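Local coordinates for protein nucleoporin NUP145N (Chaetomium thermophilum, PDB 5HB6) that probably serves as a structural component of the nuclear pore complex and carries an autopeptidase domain that cleaves its own precursor, at residues A[2-7]-A[29-34]; A[22-27]-A[43-48]; A[35-40]-A[85-90]; A[119-124]-A[131-136]. The protein carries 1 engineered substitution. All coordinates share one frame; numbering follows the deposited sequence.

Interaction 1: A[2-7]-A[29-34]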
loop_
_atom_site.group_PDB
_atom_site.type_symbol
_atom_site.label_atom_id
_atom_site.label_comp_id
_atom_site.label_asym_id
_atom_site.label_seq_id
_atom_site.Cartn_x
_atom_site.Cartn_y
_atom_site.Cartn_z
ATOM N N GLY A 2 -14.241 4.855 -4.223
ATOM C CA GLY A 2 -13.724 5.823 -3.291
ATOM C C GLY A 2 -12.633 6.602 -3.962
ATOM O O GLY A 2 -12.035 6.163 -4.943
ATOM N N ALA A 3 -12.381 7.779 -3.424
ATOM C CA ALA A 3 -11.389 8.681 -3.990
ATOM C C ALA A 3 -9.978 8.235 -3.618
ATOM O O ALA A 3 -9.697 7.908 -2.460
ATOM C CB ALA A 3 -11.622 10.083 -3.448
ATOM N N TYR A 4 -9.085 8.240 -4.606
ATOM C CA TYR A 4 -7.658 8.115 -4.354
ATOM C C TYR A 4 -7.098 9.423 -3.812
ATOM O O TYR A 4 -7.616 10.505 -4.088
ATOM C CB TYR A 4 -6.922 7.836 -5.649
ATOM C CG TYR A 4 -6.871 6.429 -6.193
ATOM C CD1 TYR A 4 -5.826 5.581 -5.848
ATOM C CD2 TYR A 4 -7.816 5.967 -7.123
ATOM C CE1 TYR A 4 -5.721 4.330 -6.392
ATOM C CE2 TYR A 4 -7.709 4.702 -7.672
ATOM C CZ TYR A 4 -6.655 3.899 -7.311
ATOM O OH TYR A 4 -6.521 2.634 -7.825
ATOM N N TRP A 5 -6.000 9.310 -3.060
ATOM C CA TRP A 5 -5.265 10.480 -2.592
ATOM C C TRP A 5 -3.803 10.084 -2.437
ATOM O O TRP A 5 -3.460 8.897 -2.371
ATOM C CB TRP A 5 -5.845 11.019 -1.277
ATOM C CG TRP A 5 -5.989 9.952 -0.247
ATOM C CD1 TRP A 5 -7.091 9.153 -0.026
ATOM C CD2 TRP A 5 -4.995 9.520 0.669
ATOM N NE1 TRP A 5 -6.829 8.275 0.983
ATOM C CE2 TRP A 5 -5.558 8.494 1.450
ATOM C CE3 TRP A 5 -3.695 9.937 0.945
ATOM C CZ2 TRP A 5 -4.850 7.842 2.462
ATOM C CZ3 TRP A 5 -2.989 9.302 1.957
ATOM C CH2 TRP A 5 -3.562 8.254 2.701
ATOM N N MET A 6 -2.935 11.081 -2.353
ATOM C CA MET A 6 -1.539 10.853 -1.987
ATOM C C MET A 6 -1.092 11.897 -0.973
ATOM O O MET A 6 -1.622 13.008 -0.931
ATOM C CB MET A 6 -0.604 10.838 -3.213
ATOM C CG MET A 6 -0.402 12.183 -3.904
ATOM S SD MET A 6 0.646 12.194 -5.374
ATOM C CE MET A 6 -0.505 11.578 -6.600
ATOM N N SER A 7 -0.082 11.529 -0.198
ATOM C CA SER A 7 0.517 12.417 0.793
ATOM C C SER A 7 2.018 12.173 0.798
ATOM O O SER A 7 2.444 11.022 0.840
ATOM C CB SER A 7 -0.053 12.097 2.176
ATOM O OG SER A 7 0.461 12.988 3.143
ATOM N N VAL A 29 0.061 6.474 -0.737
ATOM C CA VAL A 29 -1.039 6.478 -1.689
ATOM C C VAL A 29 -2.168 5.699 -1.069
ATOM O O VAL A 29 -1.965 4.571 -0.615
ATOM C CB VAL A 29 -0.626 5.878 -3.043
ATOM C CG1 VAL A 29 -1.841 5.814 -4.005
ATOM C CG2 VAL A 29 0.485 6.707 -3.664
ATOM N N GLY A 30 -3.347 6.321 -1.000
ATOM C CA GLY A 30 -4.489 5.674 -0.395
ATOM C C GLY A 30 -5.721 5.785 -1.272
ATOM O O GLY A 30 -5.744 6.527 -2.262
ATOM N N ARG A 31 -6.736 5.033 -0.893
ATOM C CA ARG A 31 -8.029 5.141 -1.547
ATOM C C ARG A 31 -9.105 4.910 -0.507
ATOM O O ARG A 31 -9.060 3.930 0.233
ATOM C CB ARG A 31 -8.180 4.191 -2.731
ATOM C CG ARG A 31 -9.464 4.386 -3.522
ATOM C CD ARG A 31 -9.516 3.439 -4.700
ATOM N NE ARG A 31 -10.579 3.827 -5.610
ATOM C CZ ARG A 31 -10.888 3.203 -6.739
ATOM N NH1 ARG A 31 -10.260 2.096 -7.093
ATOM N NH2 ARG A 31 -11.857 3.677 -7.501
ATOM N N GLU A 32 -10.065 5.821 -0.452
ATOM C CA GLU A 32 -11.189 5.670 0.453
ATOM C C GLU A 32 -11.867 4.323 0.239
ATOM O O GLU A 32 -12.039 3.867 -0.896
ATOM C CB GLU A 32 -12.214 6.774 0.186
ATOM C CG GLU A 32 -11.686 8.170 0.393
ATOM C CD GLU A 32 -12.680 9.245 -0.031
ATOM O OE1 GLU A 32 -12.544 10.385 0.457
ATOM O OE2 GLU A 32 -13.581 8.961 -0.855
ATOM N N ASN A 33 -12.211 3.678 1.347
ATOM C CA ASN A 33 -12.916 2.407 1.346
ATOM C C ASN A 33 -12.041 1.251 0.892
ATOM O O ASN A 33 -12.543 0.141 0.690
ATOM C CB ASN A 33 -14.228 2.473 0.548
ATOM C CG ASN A 33 -15.116 3.554 1.042
ATOM O OD1 ASN A 33 -15.450 3.591 2.224
ATOM N ND2 ASN A 33 -15.422 4.504 0.179
ATOM N N VAL A 34 -10.735 1.467 0.758
ATOM C CA VAL A 34 -9.825 0.392 0.375
ATOM C C VAL A 34 -8.672 0.269 1.363
ATOM O O VAL A 34 -8.457 -0.788 1.945
ATOM C CB VAL A 34 -9.296 0.540 -1.066
ATOM C CG1 VAL A 34 -8.266 -0.562 -1.382
ATOM C CG2 VAL A 34 -10.445 0.565 -2.061
HETATM O O HOH W 1 -14.200 5.828 -7.166
HETATM O O HOH W 2 -11.859 6.981 -7.829
#
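R31 sits opposite Y4 where strand 28-31 runs antiparallel to strand 4-7, and its side chain reaches over the tyrosine ring. R31 CG is anti to the backbone N (chi1 -174°), and the chain stays extended as far as NE. R31 CB lies 4.1 Å from Y4 CD1. CG then passes G2 O. CD stands over the ring face, 3.8 Å from the centroid of Y4, in a CH-pi contact. NE gives a nearly straight hydrogen bond (177°) to G2 O at 2.8 Å, with the oxygen in the guanidinium plane. At the tip, R31 CZ is 3.6 Å from Y4 CE2, and the planes of the Y4 ring and the R31 guanidinium lie 19° apart. NH2 donates to a water that also takes the N-H of G2, while NH1 goes to L60 O. An alanine here would probably leave G2 O and L60 O without their arginine donors and open a gap over the Y4 ring.

On the other side of the sheet, G30 CA lies over the W5 ring, 3.8 Å from the centroid of its six-membered part. A CB on G30 would clash with W5 CZ2. The backbones of W5 and G30 exchange two hydrogen bonds, and E32 N bonds to A3 O.

Strand 4-7 is outermost in the six-stranded antiparallel sheet, and V29 passes the pairing on to V37 of strand 35-39. Strand 58-61 packs on the Y4 and V29 side, where L60 N also bonds to Y4 OH. F54 adds a ring against Y4.

Interaction 2: A[22-27]-A[43-48]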
loop_
_atom_site.group_PDB
_atom_site.type_symbol
_atom_site.label_atom_id
_atom_site.label_comp_id
_atom_site.label_asym_id
_atom_site.label_seq_id
_atom_site.Cartn_x
_atom_site.Cartn_y
_atom_site.Cartn_z
ATOM N N GLN A 22 13.719 13.811 -5.325
ATOM C CA GLN A 22 14.410 12.533 -5.462
ATOM C C GLN A 22 14.392 11.707 -4.185
ATOM O O GLN A 22 14.843 10.561 -4.215
ATOM C CB GLN A 22 15.857 12.757 -5.921
ATOM C CG GLN A 22 15.928 13.204 -7.367
ATOM C CD GLN A 22 17.333 13.387 -7.882
ATOM O OE1 GLN A 22 18.309 13.088 -7.199
ATOM N NE2 GLN A 22 17.439 13.886 -9.107
ATOM N N ARG A 23 13.891 12.251 -3.083
ATOM C CA ARG A 23 13.925 11.554 -1.799
ATOM C C ARG A 23 12.717 11.976 -0.962
ATOM O O ARG A 23 12.834 12.545 0.126
ATOM C CB ARG A 23 15.238 11.851 -1.080
ATOM C CG ARG A 23 15.524 13.327 -0.974
ATOM C CD ARG A 23 16.806 13.647 -0.207
ATOM N NE ARG A 23 17.331 14.963 -0.570
ATOM C CZ ARG A 23 16.859 16.132 -0.132
ATOM N NH1 ARG A 23 15.831 16.179 0.701
ATOM N NH2 ARG A 23 17.426 17.266 -0.532
ATOM N N VAL A 24 11.520 11.698 -1.469
ATOM C CA VAL A 24 10.290 12.053 -0.768
ATOM C C VAL A 24 10.086 11.055 0.368
ATOM O O VAL A 24 9.999 9.847 0.129
ATOM C CB VAL A 24 9.087 12.041 -1.726
ATOM C CG1 VAL A 24 7.814 12.369 -0.965
ATOM C CG2 VAL A 24 9.342 13.010 -2.871
ATOM N N VAL A 25 9.967 11.572 1.589
ATOM C CA VAL A 25 9.807 10.772 2.799
ATOM C C VAL A 25 8.334 10.723 3.165
ATOM O O VAL A 25 7.618 11.731 3.065
ATOM C CB VAL A 25 10.636 11.386 3.946
ATOM C CG1 VAL A 25 10.381 10.675 5.263
ATOM C CG2 VAL A 25 12.119 11.348 3.602
ATOM N N GLY A 26 7.877 9.556 3.598
ATOM C CA GLY A 26 6.506 9.410 4.039
ATOM C C GLY A 26 5.493 9.330 2.928
ATOM O O GLY A 26 4.307 9.598 3.164
ATOM N N PHE A 27 5.923 8.986 1.714
ATOM C CA PHE A 27 5.006 8.972 0.584
ATOM C C PHE A 27 3.963 7.881 0.793
ATOM O O PHE A 27 4.303 6.730 1.051
ATOM C CB PHE A 27 5.753 8.782 -0.736
ATOM C CG PHE A 27 4.887 8.956 -1.941
ATOM C CD1 PHE A 27 4.177 10.130 -2.142
ATOM C CD2 PHE A 27 4.757 7.943 -2.879
ATOM C CE1 PHE A 27 3.379 10.283 -3.250
ATOM C CE2 PHE A 27 3.972 8.117 -3.998
ATOM C CZ PHE A 27 3.269 9.268 -4.164
ATOM N N VAL A 43 11.504 7.904 -1.511
ATOM C CA VAL A 43 11.284 7.483 -2.891
ATOM C C VAL A 43 11.620 8.613 -3.853
ATOM O O VAL A 43 11.373 9.793 -3.583
ATOM C CB VAL A 43 9.848 6.965 -3.134
ATOM C CG1 VAL A 43 9.633 5.626 -2.422
ATOM C CG2 VAL A 43 8.823 7.971 -2.705
ATOM N N ASP A 44 12.143 8.230 -5.006
ATOM C CA ASP A 44 12.513 9.181 -6.052
ATOM C C ASP A 44 11.306 9.347 -6.966
ATOM O O ASP A 44 10.954 8.430 -7.709
ATOM C CB ASP A 44 13.721 8.654 -6.822
ATOM C CG ASP A 44 14.221 9.624 -7.888
ATOM O OD1 ASP A 44 13.571 10.669 -8.137
ATOM O OD2 ASP A 44 15.272 9.312 -8.482
ATOM N N LEU A 45 10.640 10.496 -6.874
ATOM C CA LEU A 45 9.480 10.787 -7.701
ATOM C C LEU A 45 9.810 11.752 -8.823
ATOM O O LEU A 45 8.894 12.267 -9.469
ATOM C CB LEU A 45 8.335 11.339 -6.848
ATOM C CG LEU A 45 7.883 10.495 -5.651
ATOM C CD1 LEU A 45 6.712 11.141 -4.942
ATOM C CD2 LEU A 45 7.530 9.090 -6.094
ATOM N N SER A 46 11.098 11.998 -9.072
ATOM C CA SER A 46 11.488 12.999 -10.061
ATOM C C SER A 46 11.050 12.624 -11.471
ATOM O O SER A 46 10.877 13.512 -12.313
ATOM C CB SER A 46 13.003 13.239 -10.012
ATOM O OG SER A 46 13.734 12.076 -10.361
ATOM N N ASN A 47 10.877 11.334 -11.756
ATOM C CA ASN A 47 10.506 10.872 -13.090
ATOM C C ASN A 47 9.242 10.013 -13.081
ATOM O O ASN A 47 9.090 9.106 -13.904
ATOM C CB ASN A 47 11.681 10.165 -13.759
ATOM C CG ASN A 47 12.742 11.146 -14.234
ATOM O OD1 ASN A 47 13.863 11.166 -13.724
ATOM N ND2 ASN A 47 12.383 11.983 -15.206
ATOM N N ILE A 48 8.316 10.315 -12.170
ATOM C CA ILE A 48 6.998 9.694 -12.131
ATOM C C ILE A 48 5.961 10.761 -12.453
ATOM O O ILE A 48 6.057 11.897 -11.972
ATOM C CB ILE A 48 6.756 9.067 -10.744
ATOM C CG1 ILE A 48 7.649 7.833 -10.598
ATOM C CG2 ILE A 48 5.294 8.705 -10.558
ATOM C CD1 ILE A 48 7.733 7.279 -9.203
#
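V24 and V43 form a single antiparallel bridge, a hydrogen-bonded pair in which V24 N gives to V43 O at 2.8 Å and V43 N to V24 O at 3.0 Å.

Apolar side chains gather on one side of this bridge. The methyl CD1 of L45 sits over the centre of the F27 ring, 3.8 Å from its centroid and 10° off the normal. This is a CH-pi contact. The same methyl touches V24 CG2. F27 CG is anti to its backbone N (chi1 -172°), which directs the ring to L45 CD1. F27 CB meets V43 CG2 at 3.7 Å. The F27 and V43 side chains cross at about a right angle.

Q22, D44 and S46 form the polar part. Q22 and D44 lie side by side and point the same way, with Q22 CG packed 3.5 Å from D44 OD1. D44 OD1 accepts two bonds, both from S46. S46 N meets D44 OD1 nearly head-on at 3.0 Å, which makes an Asx turn. S46 OG comes to D44 OD1 from the syn side at 2.6 Å. An alanine in place of D44 would probably leave S46 N and OG without this acceptor and the hydroxyl free to turn.

The contact joins two loops beside the sheet. R21, at the end of helix 18-21, bonds to L45. I13 of helix 10-14 packs on F27 and L45. F27 is also backbone-bonded to F39 of strand 35-39.

Interaction 3: A[35-40]-A[85-90]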
loop_
_atom_site.group_PDB
_atom_site.type_symbol
_atom_site.label_atom_id
_atom_site.label_comp_id
_atom_site.label_asym_id
_atom_site.label_seq_id
_atom_site.Cartn_x
_atom_site.Cartn_y
_atom_site.Cartn_z
ATOM N N GLY A 35 -7.890 1.330 1.520
ATOM C CA GLY A 35 -6.720 1.273 2.378
ATOM C C GLY A 35 -5.610 2.120 1.809
ATOM O O GLY A 35 -5.867 3.125 1.127
ATOM N N SER A 36 -4.365 1.731 2.105
ATOM C CA SER A 36 -3.233 2.590 1.811
ATOM C C SER A 36 -1.965 1.784 1.636
ATOM O O SER A 36 -1.823 0.675 2.158
ATOM C CB SER A 36 -3.028 3.650 2.908
ATOM O OG SER A 36 -2.782 3.001 4.141
ATOM N N VAL A 37 -1.029 2.402 0.911
ATOM C CA VAL A 37 0.343 1.923 0.764
ATOM C C VAL A 37 1.253 3.064 1.227
ATOM O O VAL A 37 1.210 4.170 0.674
ATOM C CB VAL A 37 0.653 1.553 -0.692
ATOM C CG1 VAL A 37 2.070 1.048 -0.830
ATOM C CG2 VAL A 37 -0.344 0.552 -1.219
ATOM N N GLN A 38 2.024 2.800 2.269
ATOM C CA GLN A 38 2.959 3.755 2.856
ATOM C C GLN A 38 4.360 3.270 2.533
ATOM O O GLN A 38 4.793 2.239 3.048
ATOM C CB GLN A 38 2.793 3.849 4.372
ATOM C CG GLN A 38 1.468 4.419 4.833
ATOM C CD GLN A 38 1.295 4.349 6.345
ATOM O OE1 GLN A 38 1.822 5.190 7.059
ATOM N NE2 GLN A 38 0.588 3.329 6.841
ATOM N N PHE A 39 5.078 4.011 1.695
ATOM C CA PHE A 39 6.434 3.608 1.346
ATOM C C PHE A 39 7.368 3.882 2.520
ATOM O O PHE A 39 7.329 4.967 3.122
ATOM C CB PHE A 39 6.859 4.262 0.028
ATOM C CG PHE A 39 5.968 3.846 -1.117
ATOM C CD1 PHE A 39 6.199 2.652 -1.786
ATOM C CD2 PHE A 39 4.850 4.583 -1.459
ATOM C CE1 PHE A 39 5.364 2.233 -2.802
ATOM C CE2 PHE A 39 3.989 4.159 -2.456
ATOM C CZ PHE A 39 4.246 2.977 -3.131
ATOM N N LYS A 40 8.198 2.904 2.841
ATOM C CA LYS A 40 8.942 2.906 4.088
ATOM C C LYS A 40 10.297 3.589 3.984
ATOM O O LYS A 40 10.892 3.885 5.021
ATOM C CB LYS A 40 9.103 1.465 4.602
ATOM C CG LYS A 40 7.771 0.885 5.117
ATOM C CD LYS A 40 7.800 -0.614 5.364
ATOM C CE LYS A 40 8.751 -0.979 6.451
ATOM N NZ LYS A 40 8.674 -2.449 6.726
ATOM N N ALA A 85 7.332 -1.309 1.714
ATOM C CA ALA A 85 6.086 -0.579 1.934
ATOM C C ALA A 85 5.263 -1.274 2.998
ATOM O O ALA A 85 5.340 -2.494 3.168
ATOM C CB ALA A 85 5.234 -0.454 0.655
ATOM N N LEU A 86 4.424 -0.475 3.661
ATOM C CA LEU A 86 3.449 -0.940 4.628
ATOM C C LEU A 86 2.079 -0.786 3.998
ATOM O O LEU A 86 1.645 0.339 3.703
ATOM C CB LEU A 86 3.568 -0.133 5.920
ATOM C CG LEU A 86 2.452 -0.338 6.961
ATOM C CD1 LEU A 86 2.519 -1.689 7.569
ATOM C CD2 LEU A 86 2.568 0.699 8.091
ATOM N N ILE A 87 1.368 -1.900 3.856
ATOM C CA ILE A 87 0.083 -1.934 3.158
ATOM C C ILE A 87 -0.985 -2.197 4.199
ATOM O O ILE A 87 -0.838 -3.101 5.023
ATOM C CB ILE A 87 0.091 -3.029 2.080
ATOM C CG1 ILE A 87 1.174 -2.710 1.050
ATOM C CG2 ILE A 87 -1.265 -3.169 1.442
ATOM C CD1 ILE A 87 1.385 -3.814 0.072
ATOM N N SER A 88 -2.063 -1.427 4.157
ATOM C CA SER A 88 -3.154 -1.592 5.111
ATOM C C SER A 88 -4.430 -1.729 4.308
ATOM O O SER A 88 -4.764 -0.823 3.544
ATOM C CB SER A 88 -3.221 -0.375 6.058
ATOM O OG SER A 88 -1.990 -0.205 6.738
ATOM N N LEU A 89 -5.128 -2.837 4.493
ATOM C CA LEU A 89 -6.300 -3.165 3.684
ATOM C C LEU A 89 -7.531 -3.393 4.541
ATOM O O LEU A 89 -7.570 -4.299 5.387
ATOM C CB LEU A 89 -6.061 -4.401 2.837
ATOM C CG LEU A 89 -5.015 -4.241 1.747
ATOM C CD1 LEU A 89 -4.675 -5.557 1.096
ATOM C CD2 LEU A 89 -5.442 -3.241 0.696
ATOM N N GLU A 90 -8.559 -2.588 4.286
ATOM C CA GLU A 90 -9.888 -2.810 4.836
ATOM C C GLU A 90 -10.489 -4.118 4.308
ATOM O O GLU A 90 -9.997 -4.731 3.354
ATOM C CB GLU A 90 -10.830 -1.652 4.462
ATOM C CG GLU A 90 -10.380 -0.321 5.055
ATOM C CD GLU A 90 -11.302 0.836 4.736
ATOM O OE1 GLU A 90 -12.472 0.589 4.402
ATOM O OE2 GLU A 90 -10.843 1.981 4.819
HETATM O O HOH W 3 -0.515 1.536 5.002
#
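A85 faces F39, and L86 faces Q38, in the middle of a six-stranded antiparallel sheet, where strands 35-39 and 85-89 are direct neighbours. A85, L86 and Q38 have the most surface buried by the contact.

A85 is in a non-hydrogen-bonded pair. Its CB is 3.8 Å from V37 CG1 and 4.1 Å from F39 CD1. V37 CG1 in turn lies over a face of the F39 ring, so the three side chains form one apolar patch. A65 of strand 64-67 touches V37 on this side.

L86 and Q38 are a hydrogen-bonded pair. L86 N gives a nearly straight bond (172°) to Q38 O at 2.8 Å, and Q38 N returns one to L86 O. S36 and S88 repeat the pattern further along. G35 comes close to S88 O, where a CB would clash.

The side chains of Q38, L86, S36 and S88 share the other face. Q38 runs extended alongside L86, pointing the same way. Its NE2 lies 3.5 Å from L86 CD2 in one of two L86 conformers. One water joins the group: it accepts from Q38 NE2 at 2.8 Å, donates to L86 O at 2.8 Å, and bonds to both S36 OG and S88 OG.

Interaction 4: A[119-124]-A[131-136]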
loop_
_atom_site.group_PDB
_atom_site.type_symbol
_atom_site.label_atom_id
_atom_site.label_comp_id
_atom_site.label_asym_id
_atom_site.label_seq_id
_atom_site.Cartn_x
_atom_site.Cartn_y
_atom_site.Cartn_z
ATOM N N THR A 119 4.914 -9.578 5.668
ATOM C CA THR A 119 5.336 -9.570 7.065
ATOM C C THR A 119 4.224 -8.911 7.867
ATOM O O THR A 119 3.983 -7.708 7.740
ATOM C CB THR A 119 6.644 -8.810 7.222
ATOM O OG1 THR A 119 7.667 -9.436 6.434
ATOM C CG2 THR A 119 7.073 -8.805 8.663
ATOM N N PHE A 120 3.512 -9.701 8.657
ATOM C CA PHE A 120 2.353 -9.209 9.377
ATOM C C PHE A 120 2.728 -8.043 10.263
ATOM O O PHE A 120 3.720 -8.101 10.983
ATOM C CB PHE A 120 1.817 -10.353 10.239
ATOM C CG PHE A 120 0.610 -10.008 11.051
ATOM C CD1 PHE A 120 -0.662 -10.170 10.524
ATOM C CD2 PHE A 120 0.737 -9.600 12.368
ATOM C CE1 PHE A 120 -1.766 -9.890 11.283
ATOM C CE2 PHE A 120 -0.360 -9.329 13.129
ATOM C CZ PHE A 120 -1.617 -9.482 12.596
ATOM N N GLU A 121 1.910 -7.003 10.237
ATOM C CA GLU A 121 2.026 -5.871 11.142
ATOM C C GLU A 121 0.900 -5.853 12.153
ATOM O O GLU A 121 1.140 -5.780 13.353
ATOM C CB GLU A 121 2.044 -4.572 10.335
ATOM C CG GLU A 121 3.280 -4.473 9.451
ATOM C CD GLU A 121 4.439 -3.743 10.088
ATOM O OE1 GLU A 121 4.297 -3.249 11.224
ATOM O OE2 GLU A 121 5.502 -3.681 9.444
ATOM N N SER A 122 -0.338 -5.999 11.697
ATOM C CA SER A 122 -1.453 -5.967 12.630
ATOM C C SER A 122 -2.729 -6.430 11.952
ATOM O O SER A 122 -2.853 -6.432 10.720
ATOM C CB SER A 122 -1.670 -4.559 13.162
ATOM O OG SER A 122 -1.993 -3.685 12.100
ATOM N N TYR A 123 -3.692 -6.785 12.788
ATOM C CA TYR A 123 -5.071 -6.975 12.380
ATOM C C TYR A 123 -5.953 -6.368 13.460
ATOM O O TYR A 123 -5.783 -6.674 14.644
ATOM C CB TYR A 123 -5.419 -8.454 12.187
ATOM C CG TYR A 123 -6.868 -8.602 11.837
ATOM C CD1 TYR A 123 -7.317 -8.272 10.585
ATOM C CD2 TYR A 123 -7.790 -9.051 12.765
ATOM C CE1 TYR A 123 -8.671 -8.360 10.256
ATOM C CE2 TYR A 123 -9.137 -9.158 12.440
ATOM C CZ TYR A 123 -9.575 -8.821 11.188
ATOM O OH TYR A 123 -10.895 -8.869 10.807
ATOM N N ASP A 124 -6.856 -5.473 13.063
ATOM C CA ASP A 124 -7.747 -4.811 14.004
ATOM C C ASP A 124 -9.103 -5.491 13.905
ATOM O O ASP A 124 -9.789 -5.328 12.888
ATOM C CB ASP A 124 -7.868 -3.327 13.665
ATOM C CG ASP A 124 -8.733 -2.566 14.647
ATOM O OD1 ASP A 124 -9.720 -3.139 15.155
ATOM O OD2 ASP A 124 -8.421 -1.380 14.900
ATOM N N ALA A 131 -2.846 -5.079 8.222
ATOM C CA ALA A 131 -1.673 -4.333 7.802
ATOM C C ALA A 131 -0.486 -5.270 7.779
ATOM O O ALA A 131 -0.328 -6.122 8.658
ATOM C CB ALA A 131 -1.408 -3.153 8.715
ATOM N N PHE A 132 0.345 -5.099 6.762
ATOM C CA PHE A 132 1.513 -5.943 6.591
ATOM C C PHE A 132 2.549 -5.191 5.771
ATOM O O PHE A 132 2.209 -4.283 4.999
ATOM C CB PHE A 132 1.139 -7.260 5.900
ATOM C CG PHE A 132 0.474 -7.076 4.553
ATOM C CD1 PHE A 132 -0.896 -6.858 4.456
ATOM C CD2 PHE A 132 1.218 -7.108 3.391
ATOM C CE1 PHE A 132 -1.505 -6.686 3.231
ATOM C CE2 PHE A 132 0.592 -6.930 2.142
ATOM C CZ PHE A 132 -0.753 -6.699 2.076
ATOM N N SER A 133 3.805 -5.589 5.914
ATOM C CA SER A 133 4.872 -5.014 5.118
ATOM C C SER A 133 5.261 -5.968 3.994
ATOM O O SER A 133 5.156 -7.191 4.099
ATOM C CB SER A 133 6.100 -4.704 5.973
ATOM O OG SER A 133 5.909 -3.559 6.784
ATOM N N VAL A 134 5.781 -5.376 2.931
ATOM C CA VAL A 134 6.431 -6.106 1.859
ATOM C C VAL A 134 7.799 -5.467 1.666
ATOM O O VAL A 134 8.021 -4.296 1.987
ATOM C CB VAL A 134 5.598 -6.099 0.554
ATOM C CG1 VAL A 134 4.246 -6.741 0.799
ATOM C CG2 VAL A 134 5.448 -4.693 -0.017
ATOM N N GLU A 135 8.723 -6.248 1.131
ATOM C CA GLU A 135 10.065 -5.750 0.855
ATOM C C GLU A 135 10.168 -5.049 -0.478
ATOM O O GLU A 135 11.108 -4.282 -0.687
ATOM C CB GLU A 135 11.067 -6.904 0.884
ATOM C CG GLU A 135 11.189 -7.528 2.250
ATOM C CD GLU A 135 11.382 -6.495 3.340
ATOM O OE1 GLU A 135 12.325 -5.682 3.233
ATOM O OE2 GLU A 135 10.581 -6.497 4.307
ATOM N N HIS A 136 9.233 -5.301 -1.376
ATOM C CA HIS A 136 9.244 -4.739 -2.718
ATOM C C HIS A 136 8.000 -5.282 -3.394
ATOM O O HIS A 136 7.232 -6.006 -2.760
ATOM C CB HIS A 136 10.487 -5.167 -3.493
ATOM C CG HIS A 136 10.730 -6.638 -3.445
ATOM N ND1 HIS A 136 9.889 -7.549 -4.045
ATOM C CD2 HIS A 136 11.684 -7.360 -2.815
ATOM C CE1 HIS A 136 10.332 -8.773 -3.808
ATOM N NE2 HIS A 136 11.423 -8.684 -3.066
HETATM O O HOH W 4 7.337 -9.721 3.120
#
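F120 and F132 are opposite each other in a non-hydrogen-bonded pair, with their side chains on the same face of the sheet. One face of the F120 ring is met by S122 N, 3.6 Å above the plane and toward the rim. L112 and K113 of helix 102-113 also touch F120. The F132 ring has V134 CG1 at its edge, in the plane, and meets the ring of W130. F132 CG stands between the backbone N and the carbonyl carbon (chi1 57°), and the ring leads away from 119-124. This leaves F132 CB to meet T119 O at 3.4 Å.

The two segments belong to the beta hairpin of strands 119-124 and 129-134. E121 and S122 both face A131, which makes a classic beta bulge. The two N-H groups grip one oxygen: E121 N reaches A131 O at 2.9 Å and S122 N reaches it at 3.0 Å, from the same face of the carbonyl plane. A131 N gives a nearly straight bond (174°) to S122 O. Before the bulge, T119 and S133 exchange two backbone bonds.

On the other face of the hairpin, the E121 chain bends at chi2 (-93°). Its OE2 accepts from S133 OG at 2.7 Å, on the anti side of the carboxylate. In one of its conformers K40 NZ bonds to S133 OG, which would probably place a positive charge near this carboxylate. S122 OG lies 3.5 Å from A131 CB.

How the interactions relate
Interactions 1, 3 and 4 lie across one antiparallel sheet, in the order 4-7, 28-31, 35-39, 85-89, 129-134, 119-124. Interactions 1 and 4 take its two outermost strands and lie on opposite sides of the chain's centre, with centres about 18 Å apart. Interaction 3 is central, about 11 Å from interaction 1 and 8 Å from interaction 4, centre to centre. It touches both through neighbouring strands. Interaction 2 joins loops beside the sheet. It alternates along the chain with interactions 1 and 3 and touches both, its centre about 18 and 16 Å from theirs. Interaction 4, about 22 Å from it, closes last. They tie early and late parts of the chain into one domain of the Nup98-96 autopeptidase family.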